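Local coordinates for protein transcriptional regulator URE2 (Saccharomyces cerevisiae, PDB 1K0D) that represses nitrogen-utilisation genes by holding GATA activators in the cytoplasm and, as a GST-superfamily protein, reduces hydrogen peroxide with glutathione, at residues Lys33-Phe43 against Ser87-Tyr98; Asp202-Asp210 against Tyr241-Arg249. All coordinates share one frame; numbering follows the deposited sequence.

In the fold
Contact 1 belongs to the thioredoxin-like N-terminal domain, where two nearly parallel helices, 29-40 and 87-102, pack through aliphatic side chains that are almost all buried. Contact 2 lies in the all-helical C-terminal domain, farther from the centre of the chain and only partly buried; there an irregular loop, 202-210, runs along helix 238-248 and meets it mainly with rings. The two share no helix, their centres are 19 Å apart and they do not touch, although helix 214-217 packs against both. Polar chemistry separates them further: contact 1 carries a lysine-serine hydrogen bond at the glutathione site, whereas no hydrogen bond crosses contact 2, away from that site.

Contact 1. Residues Lys33-Phe43 against Ser87-Tyr98; sequences KVAIVLSELGF and SGAILLHLVNKY. With GSH (glutathione), chain F.
Lys33 reaches Ser87 at one end of a helix pair in the thioredoxin-like domain of the glutathione S-transferase fold; segments 33-40 and 87-98 run nearly parallel, their axes at 5° and 9.8 Å apart at closest approach. From CB, the Lys33 chain leaves with CG anti to the backbone N (chi1 -178°) and grazes Leu91 CD1; CD passes the same methyl, and the bend at chi3 then turns CE and NZ to Ser87. Lys33 NZ donates to Ser87 OG at 2.9 Å. Ser87 OG lies very close to glutathione O11, a pair too short to press; the firmer anchor is Ser87 N, which donates to O12 of that carboxylate at 2.8 Å, at the N-terminal end of helix 87-102, whose dipole would favour a negative group. Lys33 stands behind the serine as a second-shell residue, probably steadying its hydroxyl and adding positive charge nearby. Val71 and Glu86 also bind the ligand.

Away from the ligand the interface turns aliphatic. Val34 sets CG1 against Ile90 CG2, the two side chains crossing at about a right angle. Leu91 CD2 presses on Val37 CG2 at 3.4 Å, and Leu94 CD1 meets Leu38 CD1 at 3.3 Å, both tighter than usual. Leu94 meets Val37, Leu38, Leu41 and Phe43; Phe43 brings CD1 to the leucine's CD2 and its ring edge to the backbone Leu94 O. Helix 29-40 ends in a Schellman motif, with Gly42 at positive phi, and the turn directs Phe43 back to helix 87-102. Beside it, Leu41 splits its branches: CD1 lies on Leu94 CB, while CD2 makes a CH-pi contact over one face of Tyr98, 4.2 Å from the ring centroid.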
loop_
_atom_site.group_PDB
_atom_site.type_symbol
_atom_site.label_atom_id
_atom_site.label_comp_id
_atom_site.label_asym_id
_atom_site.label_seq_id
_atom_site.Cartn_x
_atom_site.Cartn_y
_atom_site.Cartn_z
ATOM N N LYS B 33 -11.386 -8.267 2.168
ATOM C CA LYS B 33 -10.028 -8.527 2.634
ATOM C C LYS B 33 -9.948 -8.189 4.120
ATOM O O LYS B 33 -9.300 -8.894 4.889
ATOM C CB LYS B 33 -9.008 -7.673 1.877
ATOM C CG LYS B 33 -7.566 -7.945 2.301
ATOM C CD LYS B 33 -6.623 -6.809 1.934
ATOM C CE LYS B 33 -6.642 -6.516 0.450
ATOM N NZ LYS B 33 -5.765 -5.342 0.135
ATOM N N VAL B 34 -10.612 -7.107 4.521
ATOM C CA VAL B 34 -10.605 -6.700 5.919
ATOM C C VAL B 34 -11.541 -7.604 6.720
ATOM O O VAL B 34 -11.221 -7.997 7.832
ATOM C CB VAL B 34 -11.043 -5.214 6.088
ATOM C CG1 VAL B 34 -11.187 -4.883 7.556
ATOM C CG2 VAL B 34 -9.993 -4.275 5.456
ATOM N N ALA B 35 -12.696 -7.933 6.145
ATOM C CA ALA B 35 -13.658 -8.802 6.818
ATOM C C ALA B 35 -12.984 -10.129 7.155
ATOM O O ALA B 35 -13.148 -10.658 8.249
ATOM C CB ALA B 35 -14.878 -9.037 5.921
ATOM N N ILE B 36 -12.213 -10.655 6.211
ATOM C CA ILE B 36 -11.505 -11.910 6.422
ATOM C C ILE B 36 -10.551 -11.859 7.622
ATOM O O ILE B 36 -10.580 -12.742 8.481
ATOM C CB ILE B 36 -10.709 -12.305 5.160
ATOM C CG1 ILE B 36 -11.677 -12.811 4.084
ATOM C CG2 ILE B 36 -9.667 -13.366 5.504
ATOM C CD1 ILE B 36 -11.018 -13.139 2.776
ATOM N N VAL B 37 -9.714 -10.829 7.693
ATOM C CA VAL B 37 -8.770 -10.727 8.806
ATOM C C VAL B 37 -9.499 -10.463 10.116
ATOM O O VAL B 37 -9.115 -10.965 11.169
ATOM C CB VAL B 37 -7.730 -9.621 8.552
ATOM C CG1 VAL B 37 -6.827 -9.443 9.780
ATOM C CG2 VAL B 37 -6.906 -9.991 7.329
ATOM N N LEU B 38 -10.549 -9.657 10.038
ATOM C CA LEU B 38 -11.369 -9.337 11.200
ATOM C C LEU B 38 -11.948 -10.666 11.733
ATOM O O LEU B 38 -11.945 -10.938 12.938
ATOM C CB LEU B 38 -12.505 -8.405 10.748
ATOM C CG LEU B 38 -12.913 -7.109 11.465
ATOM C CD1 LEU B 38 -11.731 -6.397 12.114
ATOM C CD2 LEU B 38 -13.587 -6.202 10.430
ATOM N N SER B 39 -12.433 -11.500 10.816
ATOM C CA SER B 39 -13.017 -12.773 11.198
ATOM C C SER B 39 -11.985 -13.771 11.708
ATOM O O SER B 39 -12.207 -14.421 12.722
ATOM C CB SER B 39 -13.793 -13.368 10.023
ATOM O OG SER B 39 -14.155 -14.706 10.299
ATOM N N GLU B 40 -10.854 -13.887 11.015
ATOM C CA GLU B 40 -9.805 -14.816 11.427
ATOM C C GLU B 40 -9.252 -14.508 12.821
ATOM O O GLU B 40 -8.899 -15.417 13.573
ATOM C CB GLU B 40 -8.655 -14.806 10.409
ATOM C CG GLU B 40 -8.848 -15.733 9.203
ATOM C CD GLU B 40 -8.721 -17.228 9.554
ATOM O OE1 GLU B 40 -8.978 -18.075 8.668
ATOM O OE2 GLU B 40 -8.359 -17.557 10.707
ATOM N N LEU B 41 -9.179 -13.227 13.167
ATOM C CA LEU B 41 -8.650 -12.821 14.462
ATOM C C LEU B 41 -9.688 -12.858 15.572
ATOM O O LEU B 41 -9.367 -12.592 16.728
ATOM C CB LEU B 41 -8.046 -11.414 14.370
ATOM C CG LEU B 41 -6.835 -11.310 13.442
ATOM C CD1 LEU B 41 -6.433 -9.858 13.287
ATOM C CD2 LEU B 41 -5.685 -12.129 13.998
ATOM N N GLY B 42 -10.930 -13.184 15.224
ATOM C CA GLY B 42 -11.980 -13.251 16.228
ATOM C C GLY B 42 -12.540 -11.904 16.650
ATOM O O GLY B 42 -13.192 -11.794 17.684
ATOM N N PHE B 43 -12.287 -10.872 15.857
ATOM C CA PHE B 43 -12.793 -9.544 16.172
ATOM C C PHE B 43 -14.255 -9.443 15.742
ATOM O O PHE B 43 -14.609 -9.760 14.604
ATOM C CB PHE B 43 -11.942 -8.474 15.471
ATOM C CG PHE B 43 -10.579 -8.260 16.104
ATOM C CD1 PHE B 43 -9.438 -8.118 15.312
ATOM C CD2 PHE B 43 -10.438 -8.181 17.487
ATOM C CE1 PHE B 43 -8.175 -7.899 15.887
ATOM C CE2 PHE B 43 -9.177 -7.962 18.073
ATOM C CZ PHE B 43 -8.046 -7.821 17.264
ATOM N N SER B 87 -7.078 -0.609 3.158
ATOM C CA SER B 87 -7.089 -1.993 3.621
ATOM C C SER B 87 -5.741 -2.469 4.178
ATOM O O SER B 87 -5.692 -3.258 5.133
ATOM C CB SER B 87 -7.535 -2.914 2.484
ATOM O OG SER B 87 -6.666 -2.823 1.367
ATOM N N GLY B 88 -4.654 -1.996 3.574
ATOM C CA GLY B 88 -3.327 -2.374 4.034
ATOM C C GLY B 88 -3.048 -1.867 5.437
ATOM O O GLY B 88 -2.455 -2.571 6.261
ATOM N N ALA B 89 -3.482 -0.644 5.723
ATOM C CA ALA B 89 -3.262 -0.067 7.048
ATOM C C ALA B 89 -4.198 -0.734 8.054
ATOM O O ALA B 89 -3.838 -0.933 9.215
ATOM C CB ALA B 89 -3.499 1.457 7.019
ATOM N N ILE B 90 -5.406 -1.072 7.610
ATOM C CA ILE B 90 -6.357 -1.732 8.498
ATOM C C ILE B 90 -5.798 -3.093 8.949
ATOM O O ILE B 90 -5.862 -3.427 10.134
ATOM C CB ILE B 90 -7.743 -1.914 7.802
ATOM C CG1 ILE B 90 -8.402 -0.542 7.596
ATOM C CG2 ILE B 90 -8.661 -2.779 8.659
ATOM C CD1 ILE B 90 -9.680 -0.587 6.790
ATOM N N LEU B 91 -5.230 -3.859 8.017
ATOM C CA LEU B 91 -4.670 -5.170 8.350
ATOM C C LEU B 91 -3.548 -5.068 9.364
ATOM O O LEU B 91 -3.515 -5.834 10.338
ATOM C CB LEU B 91 -4.151 -5.902 7.102
ATOM C CG LEU B 91 -5.170 -6.279 6.022
ATOM C CD1 LEU B 91 -4.607 -7.409 5.163
ATOM C CD2 LEU B 91 -6.482 -6.695 6.667
ATOM N N LEU B 92 -2.628 -4.128 9.146
ATOM C CA LEU B 92 -1.522 -3.955 10.076
ATOM C C LEU B 92 -2.046 -3.518 11.441
ATOM O O LEU B 92 -1.514 -3.905 12.471
ATOM C CB LEU B 92 -0.504 -2.935 9.542
ATOM C CG LEU B 92 0.338 -3.405 8.348
ATOM C CD1 LEU B 92 1.391 -2.351 8.027
ATOM C CD2 LEU B 92 1.014 -4.750 8.672
ATOM N N HIS B 93 -3.099 -2.717 11.453
ATOM C CA HIS B 93 -3.651 -2.280 12.725
ATOM C C HIS B 93 -4.222 -3.488 13.474
ATOM O O HIS B 93 -4.005 -3.650 14.673
ATOM C CB HIS B 93 -4.747 -1.242 12.502
ATOM C CG HIS B 93 -5.303 -0.683 13.773
ATOM N ND1 HIS B 93 -6.513 -1.083 14.298
ATOM C CD2 HIS B 93 -4.797 0.222 14.641
ATOM C CE1 HIS B 93 -6.727 -0.447 15.435
ATOM N NE2 HIS B 93 -5.700 0.350 15.667
ATOM N N LEU B 94 -4.940 -4.341 12.750
ATOM C CA LEU B 94 -5.544 -5.524 13.354
ATOM C C LEU B 94 -4.547 -6.542 13.911
ATOM O O LEU B 94 -4.696 -6.989 15.053
ATOM C CB LEU B 94 -6.483 -6.207 12.356
ATOM C CG LEU B 94 -7.693 -5.343 11.982
ATOM C CD1 LEU B 94 -8.609 -6.122 11.049
ATOM C CD2 LEU B 94 -8.443 -4.943 13.244
ATOM N N VAL B 95 -3.527 -6.911 13.138
ATOM C CA VAL B 95 -2.577 -7.885 13.654
ATOM C C VAL B 95 -1.714 -7.294 14.767
ATOM O O VAL B 95 -1.352 -7.999 15.709
ATOM C CB VAL B 95 -1.687 -8.478 12.537
ATOM C CG1 VAL B 95 -2.574 -9.150 11.500
ATOM C CG2 VAL B 95 -0.822 -7.401 11.904
ATOM N N ASN B 96 -1.403 -6.001 14.678
ATOM C CA ASN B 96 -0.606 -5.351 15.721
ATOM C C ASN B 96 -1.386 -5.362 17.031
ATOM O O ASN B 96 -0.840 -5.689 18.086
ATOM C CB ASN B 96 -0.268 -3.905 15.336
ATOM C CG ASN B 96 1.054 -3.796 14.604
ATOM O OD1 ASN B 96 2.122 -3.870 15.214
ATOM N ND2 ASN B 96 0.992 -3.636 13.288
ATOM N N LYS B 97 -2.669 -5.025 16.946
ATOM C CA LYS B 97 -3.536 -4.988 18.116
ATOM C C LYS B 97 -3.723 -6.371 18.727
ATOM O O LYS B 97 -3.606 -6.537 19.940
ATOM C CB LYS B 97 -4.904 -4.408 17.750
ATOM C CG LYS B 97 -5.776 -4.129 18.960
ATOM C CD LYS B 97 -7.026 -3.355 18.597
ATOM C CE LYS B 97 -7.780 -2.943 19.854
ATOM N NZ LYS B 97 -8.939 -2.070 19.541
ATOM N N TYR B 98 -4.021 -7.359 17.884
ATOM C CA TYR B 98 -4.219 -8.726 18.355
ATOM C C TYR B 98 -2.982 -9.205 19.108
ATOM O O TYR B 98 -3.076 -9.805 20.180
ATOM C CB TYR B 98 -4.474 -9.680 17.184
ATOM C CG TYR B 98 -4.794 -11.088 17.641
ATOM C CD1 TYR B 98 -6.105 -11.454 17.948
ATOM C CD2 TYR B 98 -3.778 -12.026 17.860
ATOM C CE1 TYR B 98 -6.402 -12.700 18.466
ATOM C CE2 TYR B 98 -4.068 -13.294 18.385
ATOM C CZ TYR B 98 -5.387 -13.616 18.688
ATOM O OH TYR B 98 -5.705 -14.831 19.239
HETATM N N1 GSH F . -5.961 1.153 -2.015
HETATM C CA1 GSH F . -7.288 1.083 -1.386
HETATM C C1 GSH F . -7.387 -0.005 -0.273
HETATM O O11 GSH F . -6.676 -1.020 -0.362
HETATM O O12 GSH F . -8.233 0.223 0.703
HETATM C CB1 GSH F . -8.360 0.846 -2.488
HETATM C CG1 GSH F . -9.700 1.568 -2.158
HETATM C CD1 GSH F . -10.730 1.311 -3.301
HETATM O OE1 GSH F . -10.439 1.555 -4.485
HETATM N N2 GSH F . -11.922 0.829 -2.894
HETATM C CA2 GSH F . -13.008 0.548 -3.861
HETATM C C2 GSH F . -14.041 1.703 -3.832
HETATM O O2 GSH F . -14.227 2.390 -2.817
HETATM C CB2 GSH F . -13.732 -0.762 -3.479
HETATM S SG2 GSH F . -12.718 -2.260 -3.763
HETATM N N3 GSH F . -14.736 1.922 -4.988
HETATM C CA3 GSH F . -15.766 2.979 -5.149
HETATM C C3 GSH F . -15.223 4.138 -5.994
HETATM O O31 GSH F . -16.006 5.082 -6.200
HETATM O O32 GSH F . -14.043 4.081 -6.431
#

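Contact 2. Residues Asp202-Asp210 against Tyr241-Arg249; sequences DYPVWLVGD and YKWTKHMMR
A first torsion near trans (chi1 176°) carries the Trp243 indole out from helix 238-248 to the 202-210 loop, where Trp206, its own CG anti to the carbonyl carbon (chi1 -51°), comes back to meet it. The two indoles touch rim to rim, Trp206 CE3 lying 3.8 Å from Trp243 CD1, with planes at 54° and neither ring over the other's face. Trp206 also turns an edge to Met247: Trp206 CZ3 is 3.6 Å from Met247 CG, and the sulfur SD sits beside the six-membered ring as a Met-aromatic contact. The same methionine bends at chi3 to lay CE over the centre of the Trp243 ring, so it touches both tryptophans. Farther along the loop, Leu207 CD1 packs on Trp243 CZ2 at 3.7 Å. Toward the other end, Pro204 CB sits over one face of the His246 imidazole, 3.8 Å from its centroid, in a CH-pi contact, while the carbonyl Asp202 O lies at the ring's edge.

Trp243 NE1 bonds Asp216, which also accepts from Leu207 N and so ties loop and indole to one carboxylate. In this part of the helical C-terminal domain, therefore, the loop is held against the helix by ring and aliphatic packing, with polar anchoring supplied through a third element rather than by direct hydrogen bonds.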
loop_
_atom_site.group_PDB
_atom_site.type_symbol
_atom_site.label_atom_id
_atom_site.label_comp_id
_atom_site.label_asym_id
_atom_site.label_seq_id
_atom_site.Cartn_x
_atom_site.Cartn_y
_atom_site.Cartn_z
ATOM N N ASP B 202 1.143 -31.911 -2.064
ATOM C CA ASP B 202 -0.101 -31.205 -1.774
ATOM C C ASP B 202 -0.059 -30.516 -0.414
ATOM O O ASP B 202 -1.032 -29.886 0.004
ATOM C CB ASP B 202 -1.289 -32.168 -1.814
ATOM C CG ASP B 202 -2.607 -31.476 -1.497
ATOM O OD1 ASP B 202 -3.004 -30.573 -2.268
ATOM O OD2 ASP B 202 -3.238 -31.827 -0.475
ATOM N N TYR B 203 1.063 -30.647 0.281
ATOM C CA TYR B 203 1.227 -30.012 1.583
ATOM C C TYR B 203 1.050 -28.498 1.397
ATOM O O TYR B 203 1.543 -27.924 0.426
ATOM C CB TYR B 203 2.620 -30.319 2.130
ATOM C CG TYR B 203 2.961 -29.594 3.409
ATOM C CD1 TYR B 203 2.387 -29.967 4.627
ATOM C CD2 TYR B 203 3.856 -28.523 3.401
ATOM C CE1 TYR B 203 2.700 -29.286 5.807
ATOM C CE2 TYR B 203 4.173 -27.838 4.572
ATOM C CZ TYR B 203 3.594 -28.223 5.768
ATOM O OH TYR B 203 3.923 -27.544 6.919
ATOM N N PRO B 204 0.335 -27.835 2.321
ATOM C CA PRO B 204 0.119 -26.388 2.214
ATOM C C PRO B 204 1.405 -25.567 2.278
ATOM O O PRO B 204 2.248 -25.771 3.148
ATOM C CB PRO B 204 -0.823 -26.095 3.381
ATOM C CG PRO B 204 -0.432 -27.124 4.384
ATOM C CD PRO B 204 -0.292 -28.366 3.541
ATOM N N VAL B 205 1.542 -24.636 1.342
ATOM C CA VAL B 205 2.715 -23.778 1.269
ATOM C C VAL B 205 2.304 -22.307 1.410
ATOM O O VAL B 205 1.303 -21.879 0.840
ATOM C CB VAL B 205 3.458 -24.017 -0.062
ATOM C CG1 VAL B 205 4.429 -22.906 -0.333
ATOM C CG2 VAL B 205 4.206 -25.342 0.009
ATOM N N TRP B 206 3.079 -21.545 2.180
ATOM C CA TRP B 206 2.780 -20.135 2.425
ATOM C C TRP B 206 3.918 -19.203 2.041
ATOM O O TRP B 206 5.073 -19.614 1.972
ATOM C CB TRP B 206 2.426 -19.927 3.900
ATOM C CG TRP B 206 1.388 -20.880 4.388
ATOM C CD1 TRP B 206 1.579 -21.944 5.227
ATOM C CD2 TRP B 206 0.002 -20.895 4.029
ATOM N NE1 TRP B 206 0.396 -22.619 5.412
ATOM C CE2 TRP B 206 -0.589 -21.999 4.688
ATOM C CE3 TRP B 206 -0.802 -20.085 3.210
ATOM C CZ2 TRP B 206 -1.945 -22.313 4.556
ATOM C CZ3 TRP B 206 -2.149 -20.396 3.079
ATOM C CH2 TRP B 206 -2.707 -21.502 3.750
ATOM N N LEU B 207 3.579 -17.938 1.807
ATOM C CA LEU B 207 4.547 -16.925 1.404
ATOM C C LEU B 207 5.620 -16.585 2.434
ATOM O O LEU B 207 6.777 -16.376 2.071
ATOM C CB LEU B 207 3.819 -15.640 1.000
ATOM C CG LEU B 207 2.950 -15.707 -0.261
ATOM C CD1 LEU B 207 2.140 -14.429 -0.398
ATOM C CD2 LEU B 207 3.836 -15.911 -1.475
ATOM N N VAL B 208 5.252 -16.521 3.709
ATOM C CA VAL B 208 6.229 -16.179 4.734
ATOM C C VAL B 208 6.270 -17.131 5.926
ATOM O O VAL B 208 5.234 -17.551 6.448
ATOM C CB VAL B 208 5.989 -14.740 5.270
ATOM C CG1 VAL B 208 7.051 -14.377 6.307
ATOM C CG2 VAL B 208 6.021 -13.737 4.112
ATOM N N GLY B 209 7.490 -17.456 6.345
ATOM C CA GLY B 209 7.712 -18.321 7.493
ATOM C C GLY B 209 6.901 -19.599 7.598
ATOM O O GLY B 209 6.587 -20.042 8.703
ATOM N N ASP B 210 6.558 -20.189 6.461
ATOM C CA ASP B 210 5.801 -21.435 6.452
ATOM C C ASP B 210 4.587 -21.388 7.379
ATOM O O ASP B 210 4.310 -22.344 8.107
ATOM C CB ASP B 210 6.716 -22.595 6.863
ATOM C CG ASP B 210 8.038 -22.601 6.098
ATOM O OD1 ASP B 210 8.867 -23.506 6.340
ATOM O OD2 ASP B 210 8.253 -21.701 5.255
ATOM N N TYR B 241 -3.437 -21.746 -7.215
ATOM C CA TYR B 241 -4.718 -22.420 -7.086
ATOM C C TYR B 241 -4.838 -23.198 -5.780
ATOM O O TYR B 241 -5.828 -23.050 -5.065
ATOM C CB TYR B 241 -4.952 -23.364 -8.266
ATOM C CG TYR B 241 -6.317 -24.006 -8.225
ATOM C CD1 TYR B 241 -7.463 -23.253 -8.456
ATOM C CD2 TYR B 241 -6.468 -25.353 -7.893
ATOM C CE1 TYR B 241 -8.726 -23.816 -8.354
ATOM C CE2 TYR B 241 -7.731 -25.929 -7.785
ATOM C CZ TYR B 241 -8.853 -25.153 -8.016
ATOM O OH TYR B 241 -10.107 -25.703 -7.894
ATOM N N LYS B 242 -3.843 -24.029 -5.467
ATOM C CA LYS B 242 -3.878 -24.817 -4.227
ATOM C C LYS B 242 -3.932 -23.881 -3.020
ATOM O O LYS B 242 -4.741 -24.043 -2.106
ATOM C CB LYS B 242 -2.631 -25.692 -4.090
ATOM C CG LYS B 242 -2.376 -26.681 -5.207
ATOM C CD LYS B 242 -1.196 -27.568 -4.821
ATOM C CE LYS B 242 -0.550 -28.226 -6.021
ATOM N NZ LYS B 242 0.179 -27.221 -6.841
ATOM N N TRP B 243 -3.025 -22.914 -3.042
ATOM C CA TRP B 243 -2.865 -21.889 -2.022
ATOM C C TRP B 243 -4.200 -21.199 -1.712
ATOM O O TRP B 243 -4.623 -21.132 -0.557
ATOM C CB TRP B 243 -1.828 -20.907 -2.562
ATOM C CG TRP B 243 -1.526 -19.693 -1.772
ATOM C CD1 TRP B 243 -0.903 -19.631 -0.560
ATOM C CD2 TRP B 243 -1.671 -18.345 -2.220
ATOM N NE1 TRP B 243 -0.632 -18.322 -0.233
ATOM C CE2 TRP B 243 -1.094 -17.512 -1.236
ATOM C CE3 TRP B 243 -2.227 -17.759 -3.363
ATOM C CZ2 TRP B 243 -1.055 -16.118 -1.365
ATOM C CZ3 TRP B 243 -2.188 -16.372 -3.490
ATOM C CH2 TRP B 243 -1.603 -15.570 -2.497
ATOM N N THR B 244 -4.866 -20.696 -2.744
ATOM C CA THR B 244 -6.147 -20.025 -2.565
ATOM C C THR B 244 -7.208 -20.988 -2.040
ATOM O O THR B 244 -8.019 -20.620 -1.189
ATOM C CB THR B 244 -6.661 -19.426 -3.891
ATOM O OG1 THR B 244 -5.600 -18.715 -4.536
ATOM C CG2 THR B 244 -7.814 -18.457 -3.627
ATOM N N LYS B 245 -7.213 -22.222 -2.542
ATOM C CA LYS B 245 -8.199 -23.200 -2.080
ATOM C C LYS B 245 -8.009 -23.584 -0.621
ATOM O O LYS B 245 -8.982 -23.818 0.095
ATOM C CB LYS B 245 -8.187 -24.455 -2.959
ATOM C CG LYS B 245 -9.018 -24.298 -4.226
ATOM C CD LYS B 245 -10.438 -23.863 -3.883
ATOM C CE LYS B 245 -11.329 -23.778 -5.116
ATOM N NZ LYS B 245 -11.625 -25.120 -5.697
ATOM N N HIS B 246 -6.763 -23.656 -0.173
ATOM C CA HIS B 246 -6.514 -23.988 1.220
ATOM C C HIS B 246 -7.156 -22.907 2.081
ATOM O O HIS B 246 -7.809 -23.200 3.076
ATOM C CB HIS B 246 -5.014 -24.036 1.513
ATOM C CG HIS B 246 -4.385 -25.374 1.275
ATOM N ND1 HIS B 246 -4.755 -26.505 1.972
ATOM C CD2 HIS B 246 -3.377 -25.753 0.454
ATOM C CE1 HIS B 246 -4.000 -27.519 1.593
ATOM N NE2 HIS B 246 -3.155 -27.091 0.672
ATOM N N MET B 247 -6.987 -21.651 1.680
ATOM C CA MET B 247 -7.539 -20.534 2.441
ATOM C C MET B 247 -9.068 -20.464 2.378
ATOM O O MET B 247 -9.721 -20.181 3.383
ATOM C CB MET B 247 -6.919 -19.211 1.960
ATOM C CG MET B 247 -5.391 -19.138 2.141
ATOM S SD MET B 247 -4.701 -17.469 1.937
ATOM C CE MET B 247 -4.380 -17.456 0.156
ATOM N N MET B 248 -9.630 -20.728 1.203
ATOM C CA MET B 248 -11.078 -20.705 1.019
ATOM C C MET B 248 -11.815 -21.762 1.853
ATOM O O MET B 248 -13.023 -21.669 2.030
ATOM C CB MET B 248 -11.428 -20.899 -0.465
ATOM C CG MET B 248 -11.025 -19.746 -1.377
ATOM S SD MET B 248 -12.185 -18.357 -1.337
ATOM C CE MET B 248 -11.733 -17.614 0.199
ATOM N N ARG B 249 -11.094 -22.760 2.365
ATOM C CA ARG B 249 -11.727 -23.804 3.172
ATOM C C ARG B 249 -11.748 -23.481 4.662
ATOM O O ARG B 249 -12.368 -24.202 5.447
ATOM C CB ARG B 249 -11.022 -25.148 2.973
ATOM C CG ARG B 249 -10.977 -25.595 1.530
ATOM C CD ARG B 249 -10.508 -27.027 1.391
ATOM N NE ARG B 249 -10.427 -27.392 -0.020
ATOM C CZ ARG B 249 -9.312 -27.364 -0.741
ATOM N NH1 ARG B 249 -8.163 -26.999 -0.184
ATOM N NH2 ARG B 249 -9.353 -27.682 -2.029
#